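Local coordinates for protein ATP-dependent DNA helicase uvsW (Enterobacteria phage T4, PDB 1RIF) that couples ATP hydrolysis to 3'-5' unwinding of duplex DNA, catalyses Holliday junction branch migration, and acts in recombination-dependent repair and reorganization of stalled replication forks, at residues K4-D16 against I245-G257. The protein carries 1 engineered substitution. Residues are numbered along the deposited sequence; the frame is centred on the assembly and turned at random.
Sequences KVHFHDFSHVRID and IISGLNNCMFKFG
The F10 ring is held between M253 on one face and F7 CZ on the other. CA of M253 makes a CH-pi contact 3.8 Å from the ring centroid, and M253 CG closes to 3.6 Å from F10 CE2. With CG anti to the backbone N (chi1 -163°), the methionine runs alongside the phenylalanine, pointing the same way, and SD ends obliquely to the ring as a Met-aromatic contact. At the ring's edge, near its plane, sits the carbonyl O of N250; that oxygen also takes the F10 backbone N-H, an almost straight bond of 2.9 Å arriving from above the carbonyl plane. The H12 ring keeps S11 OG at its edge, bonded to ND1, while CE1 comes 3.6 Å from S247 OG.

The contact sits at the turn end of the beta hairpin of strands 3-8 and 12-16 in the N-terminal domain, set against the loop that leads from helix 239-245 into strand 254-258 of the parallel sheet of the RecA-like helicase domain. S11 N to D9 OD1 makes an Asx turn, and H12 N extends it to an Asx motif; S11 OG is a third donor to the same oxygen, a grip that should limit rotation of the carboxylate. D9 OD2 lies 3.4 Å from N250 CB and reaches S247 O through a water. A second water donates to S11 O and accepts from NZ of the buried K255, which also bonds weakly to M275 O.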
loop_
_atom_site.group_PDB
_atom_site.type_symbol
_atom_site.label_atom_id
_atom_site.label_comp_id
_atom_site.label_asym_id
_atom_site.label_seq_id
_atom_site.Cartn_x
_atom_site.Cartn_y
_atom_site.Cartn_z
ATOM N N LYS A 4 -4.031 -0.438 24.535
ATOM C CA LYS A 4 -4.507 -1.668 23.907
ATOM C C LYS A 4 -4.810 -1.344 22.456
ATOM O O LYS A 4 -5.671 -0.516 22.169
ATOM C CB LYS A 4 -5.777 -2.193 24.594
ATOM C CG LYS A 4 -5.520 -3.002 25.860
ATOM C CD LYS A 4 -6.801 -3.641 26.376
ATOM C CE LYS A 4 -6.538 -4.547 27.578
ATOM N NZ LYS A 4 -7.795 -4.903 28.318
ATOM N N VAL A 5 -4.093 -1.984 21.540
ATOM C CA VAL A 5 -4.298 -1.742 20.119
ATOM C C VAL A 5 -5.095 -2.886 19.488
ATOM O O VAL A 5 -4.626 -4.022 19.397
ATOM C CB VAL A 5 -2.943 -1.550 19.405
ATOM C CG1 VAL A 5 -3.160 -1.226 17.944
ATOM C CG2 VAL A 5 -2.174 -0.424 20.074
ATOM N N HIS A 6 -6.312 -2.569 19.061
ATOM C CA HIS A 6 -7.198 -3.556 18.466
ATOM C C HIS A 6 -7.244 -3.513 16.955
ATOM O O HIS A 6 -7.075 -2.467 16.333
ATOM C CB HIS A 6 -8.629 -3.381 18.984
ATOM C CG HIS A 6 -8.764 -3.540 20.463
ATOM N ND1 HIS A 6 -8.589 -2.493 21.344
ATOM C CD2 HIS A 6 -9.032 -4.629 21.221
ATOM C CE1 HIS A 6 -8.743 -2.932 22.580
ATOM N NE2 HIS A 6 -9.012 -4.225 22.534
ATOM N N PHE A 7 -7.493 -4.671 16.370
ATOM C CA PHE A 7 -7.603 -4.769 14.935
ATOM C C PHE A 7 -8.897 -4.023 14.559
ATOM O O PHE A 7 -9.863 -4.015 15.326
ATOM C CB PHE A 7 -7.688 -6.244 14.534
ATOM C CG PHE A 7 -7.670 -6.472 13.052
ATOM C CD1 PHE A 7 -6.464 -6.645 12.376
ATOM C CD2 PHE A 7 -8.859 -6.492 12.326
ATOM C CE1 PHE A 7 -6.442 -6.834 11.001
ATOM C CE2 PHE A 7 -8.845 -6.679 10.949
ATOM C CZ PHE A 7 -7.632 -6.851 10.287
ATOM N N HIS A 8 -8.897 -3.389 13.389
ATOM C CA HIS A 8 -10.038 -2.637 12.865
ATOM C C HIS A 8 -9.788 -2.558 11.352
ATOM O O HIS A 8 -9.237 -1.578 10.859
ATOM C CB HIS A 8 -10.058 -1.225 13.466
ATOM C CG HIS A 8 -11.162 -0.361 12.940
ATOM N ND1 HIS A 8 -12.442 -0.395 13.449
ATOM C CD2 HIS A 8 -11.193 0.515 11.907
ATOM C CE1 HIS A 8 -13.213 0.419 12.750
ATOM N NE2 HIS A 8 -12.480 0.982 11.808
ATOM N N ASP A 9 -10.200 -3.582 10.617
ATOM C CA ASP A 9 -9.959 -3.677 9.171
ATOM C C ASP A 9 -8.495 -3.442 8.751
ATOM O O ASP A 9 -7.628 -3.149 9.581
ATOM C CB ASP A 9 -10.944 -2.802 8.342
ATOM C CG ASP A 9 -10.657 -1.301 8.397
ATOM O OD1 ASP A 9 -9.487 -0.881 8.514
ATOM O OD2 ASP A 9 -11.632 -0.529 8.274
ATOM N N PHE A 10 -8.210 -3.593 7.460
ATOM C CA PHE A 10 -6.840 -3.440 6.988
ATOM C C PHE A 10 -6.351 -2.050 6.624
ATOM O O PHE A 10 -5.273 -1.909 6.050
ATOM C CB PHE A 10 -6.583 -4.404 5.827
ATOM C CG PHE A 10 -6.553 -5.837 6.250
ATOM C CD1 PHE A 10 -7.664 -6.650 6.083
ATOM C CD2 PHE A 10 -5.430 -6.356 6.889
ATOM C CE1 PHE A 10 -7.661 -7.959 6.550
ATOM C CE2 PHE A 10 -5.415 -7.667 7.364
ATOM C CZ PHE A 10 -6.534 -8.470 7.193
ATOM N N SER A 11 -7.127 -1.022 6.958
ATOM C CA SER A 11 -6.694 0.339 6.676
ATOM C C SER A 11 -6.154 0.978 7.958
ATOM O O SER A 11 -5.162 1.710 7.922
ATOM C CB SER A 11 -7.846 1.175 6.099
ATOM O OG SER A 11 -8.842 1.463 7.069
ATOM N N HIS A 12 -6.782 0.663 9.094
ATOM C CA HIS A 12 -6.386 1.227 10.391
ATOM C C HIS A 12 -6.494 0.260 11.557
ATOM O O HIS A 12 -7.078 -0.808 11.449
ATOM C CB HIS A 12 -7.272 2.426 10.762
ATOM C CG HIS A 12 -7.203 3.569 9.800
ATOM N ND1 HIS A 12 -7.836 3.554 8.576
ATOM C CD2 HIS A 12 -6.584 4.769 9.890
ATOM C CE1 HIS A 12 -7.612 4.698 7.953
ATOM N NE2 HIS A 12 -6.855 5.452 8.730
ATOM N N VAL A 13 -5.923 0.663 12.685
ATOM C CA VAL A 13 -6.018 -0.104 13.921
ATOM C C VAL A 13 -6.666 0.885 14.885
ATOM O O VAL A 13 -6.586 2.094 14.666
ATOM C CB VAL A 13 -4.637 -0.532 14.476
ATOM C CG1 VAL A 13 -4.056 -1.641 13.614
ATOM C CG2 VAL A 13 -3.696 0.660 14.535
ATOM N N ARG A 14 -7.324 0.389 15.926
ATOM C CA ARG A 14 -7.965 1.276 16.888
ATOM C C ARG A 14 -7.188 1.264 18.181
ATOM O O ARG A 14 -6.786 0.206 18.656
ATOM C CB ARG A 14 -9.403 0.839 17.168
ATOM C CG ARG A 14 -10.138 1.811 18.070
ATOM C CD ARG A 14 -11.534 1.345 18.427
ATOM N NE ARG A 14 -11.539 0.338 19.484
ATOM C CZ ARG A 14 -11.744 -0.959 19.283
ATOM N NH1 ARG A 14 -11.960 -1.419 18.054
ATOM N NH2 ARG A 14 -11.750 -1.796 20.315
ATOM N N ILE A 15 -6.981 2.438 18.760
ATOM C CA ILE A 15 -6.241 2.533 20.010
ATOM C C ILE A 15 -7.120 2.888 21.208
ATOM O O ILE A 15 -7.919 3.820 21.152
ATOM C CB ILE A 15 -5.118 3.571 19.908
ATOM C CG1 ILE A 15 -4.269 3.294 18.661
ATOM C CG2 ILE A 15 -4.262 3.526 21.175
ATOM C CD1 ILE A 15 -3.125 4.265 18.456
ATOM N N ASP A 16 -6.957 2.124 22.285
ATOM C CA ASP A 16 -7.694 2.309 23.533
ATOM C C ASP A 16 -6.720 2.805 24.578
ATOM O O ASP A 16 -5.706 2.167 24.829
ATOM C CB ASP A 16 -8.286 0.982 24.001
ATOM C CG ASP A 16 -9.553 0.617 23.260
ATOM O OD1 ASP A 16 -9.606 0.803 22.023
ATOM O OD2 ASP A 16 -10.498 0.131 23.921
ATOM N N ILE A 245 -8.231 7.820 -0.139
ATOM C CA ILE A 245 -8.679 6.444 -0.380
ATOM C C ILE A 245 -8.283 5.412 0.672
ATOM O O ILE A 245 -8.742 4.272 0.611
ATOM C CB ILE A 245 -8.143 5.881 -1.730
ATOM C CG1 ILE A 245 -6.626 5.686 -1.647
ATOM C CG2 ILE A 245 -8.494 6.818 -2.878
ATOM C CD1 ILE A 245 -6.042 4.816 -2.761
ATOM N N ILE A 246 -7.439 5.792 1.625
ATOM C CA ILE A 246 -6.969 4.851 2.636
ATOM C C ILE A 246 -8.062 4.125 3.434
ATOM O O ILE A 246 -7.979 2.913 3.638
ATOM C CB ILE A 246 -5.977 5.545 3.607
ATOM C CG1 ILE A 246 -5.297 4.496 4.492
ATOM C CG2 ILE A 246 -6.705 6.612 4.428
ATOM C CD1 ILE A 246 -4.109 5.030 5.289
ATOM N N SER A 247 -9.083 4.850 3.873
ATOM C CA SER A 247 -10.167 4.244 4.639
ATOM C C SER A 247 -11.008 3.302 3.782
ATOM O O SER A 247 -11.589 2.344 4.293
ATOM C CB SER A 247 -11.070 5.329 5.231
ATOM O OG SER A 247 -10.364 6.124 6.163
ATOM N N GLY A 248 -11.071 3.577 2.481
ATOM C CA GLY A 248 -11.841 2.735 1.579
ATOM C C GLY A 248 -11.278 1.335 1.403
ATOM O O GLY A 248 -12.020 0.393 1.119
ATOM N N LEU A 249 -9.966 1.192 1.559
ATOM C CA LEU A 249 -9.311 -0.107 1.411
ATOM C C LEU A 249 -9.346 -0.838 2.748
ATOM O O LEU A 249 -8.305 -1.132 3.337
ATOM C CB LEU A 249 -7.857 0.090 0.970
ATOM C CG LEU A 249 -7.632 0.699 -0.415
ATOM C CD1 LEU A 249 -6.208 1.220 -0.520
ATOM C CD2 LEU A 249 -7.916 -0.345 -1.487
ATOM N N ASN A 250 -10.550 -1.138 3.223
ATOM C CA ASN A 250 -10.697 -1.794 4.515
ATOM C C ASN A 250 -10.454 -3.296 4.475
ATOM O O ASN A 250 -10.290 -3.919 5.513
ATOM C CB ASN A 250 -12.083 -1.488 5.094
ATOM C CG ASN A 250 -13.204 -2.062 4.262
ATOM O OD1 ASN A 250 -13.231 -1.902 3.041
ATOM N ND2 ASN A 250 -14.145 -2.734 4.919
ATOM N N ASN A 251 -10.428 -3.869 3.275
ATOM C CA ASN A 251 -10.182 -5.299 3.107
ATOM C C ASN A 251 -8.830 -5.558 2.449
ATOM O O ASN A 251 -8.511 -6.705 2.132
ATOM C CB ASN A 251 -11.262 -5.941 2.228
ATOM C CG ASN A 251 -12.629 -5.908 2.865
ATOM O OD1 ASN A 251 -12.786 -6.258 4.035
ATOM N ND2 ASN A 251 -13.633 -5.499 2.098
ATOM N N CYS A 252 -8.047 -4.496 2.253
ATOM C CA CYS A 252 -6.746 -4.586 1.590
ATOM C C CYS A 252 -5.607 -5.081 2.472
ATOM O O CYS A 252 -4.781 -4.306 2.956
ATOM C CB CYS A 252 -6.373 -3.233 0.984
ATOM S SG CYS A 252 -5.350 -3.378 -0.493
ATOM N N MET A 253 -5.563 -6.399 2.627
ATOM C CA MET A 253 -4.582 -7.092 3.434
ATOM C C MET A 253 -3.152 -6.843 2.943
ATOM O O MET A 253 -2.227 -6.704 3.748
ATOM C CB MET A 253 -4.913 -8.583 3.398
ATOM C CG MET A 253 -4.269 -9.427 4.474
ATOM S SD MET A 253 -4.422 -11.187 4.055
ATOM C CE MET A 253 -6.043 -11.215 3.187
ATOM N N PHE A 254 -2.969 -6.797 1.628
ATOM C CA PHE A 254 -1.644 -6.552 1.066
ATOM C C PHE A 254 -1.588 -5.163 0.452
ATOM O O PHE A 254 -2.490 -4.757 -0.275
ATOM C CB PHE A 254 -1.284 -7.576 -0.025
ATOM C CG PHE A 254 -1.188 -8.995 0.465
ATOM C CD1 PHE A 254 -2.315 -9.816 0.496
ATOM C CD2 PHE A 254 0.030 -9.508 0.905
ATOM C CE1 PHE A 254 -2.232 -11.125 0.955
ATOM C CE2 PHE A 254 0.127 -10.817 1.365
ATOM C CZ PHE A 254 -1.011 -11.629 1.391
ATOM N N LYS A 255 -0.525 -4.433 0.758
ATOM C CA LYS A 255 -0.335 -3.102 0.220
ATOM C C LYS A 255 1.143 -2.888 0.031
ATOM O O LYS A 255 1.927 -3.125 0.945
ATOM C CB LYS A 255 -0.926 -2.040 1.154
ATOM C CG LYS A 255 -2.446 -1.983 1.085
ATOM C CD LYS A 255 -3.012 -0.689 1.653
ATOM C CE LYS A 255 -2.904 -0.641 3.157
ATOM N NZ LYS A 255 -3.449 0.633 3.672
ATOM N N PHE A 256 1.521 -2.459 -1.169
ATOM C CA PHE A 256 2.922 -2.224 -1.493
ATOM C C PHE A 256 3.180 -0.920 -2.230
ATOM O O PHE A 256 2.445 -0.538 -3.137
ATOM C CB PHE A 256 3.478 -3.378 -2.336
ATOM C CG PHE A 256 3.285 -4.732 -1.708
ATOM C CD1 PHE A 256 2.408 -5.654 -2.266
ATOM C CD2 PHE A 256 3.954 -5.071 -0.539
ATOM C CE1 PHE A 256 2.201 -6.898 -1.662
ATOM C CE2 PHE A 256 3.756 -6.302 0.066
ATOM C CZ PHE A 256 2.876 -7.217 -0.495
ATOM N N GLY A 257 4.235 -0.237 -1.807
ATOM C CA GLY A 257 4.647 0.986 -2.461
ATOM C C GLY A 257 6.018 0.647 -3.020
ATOM O O GLY A 257 6.808 0.002 -2.340
HETATM O O HOH W 1 -12.108 1.798 7.072
HETATM O O HOH W 2 -3.097 -3.802 5.236
HETATM O O HOH W 3 -3.078 1.559 6.151
#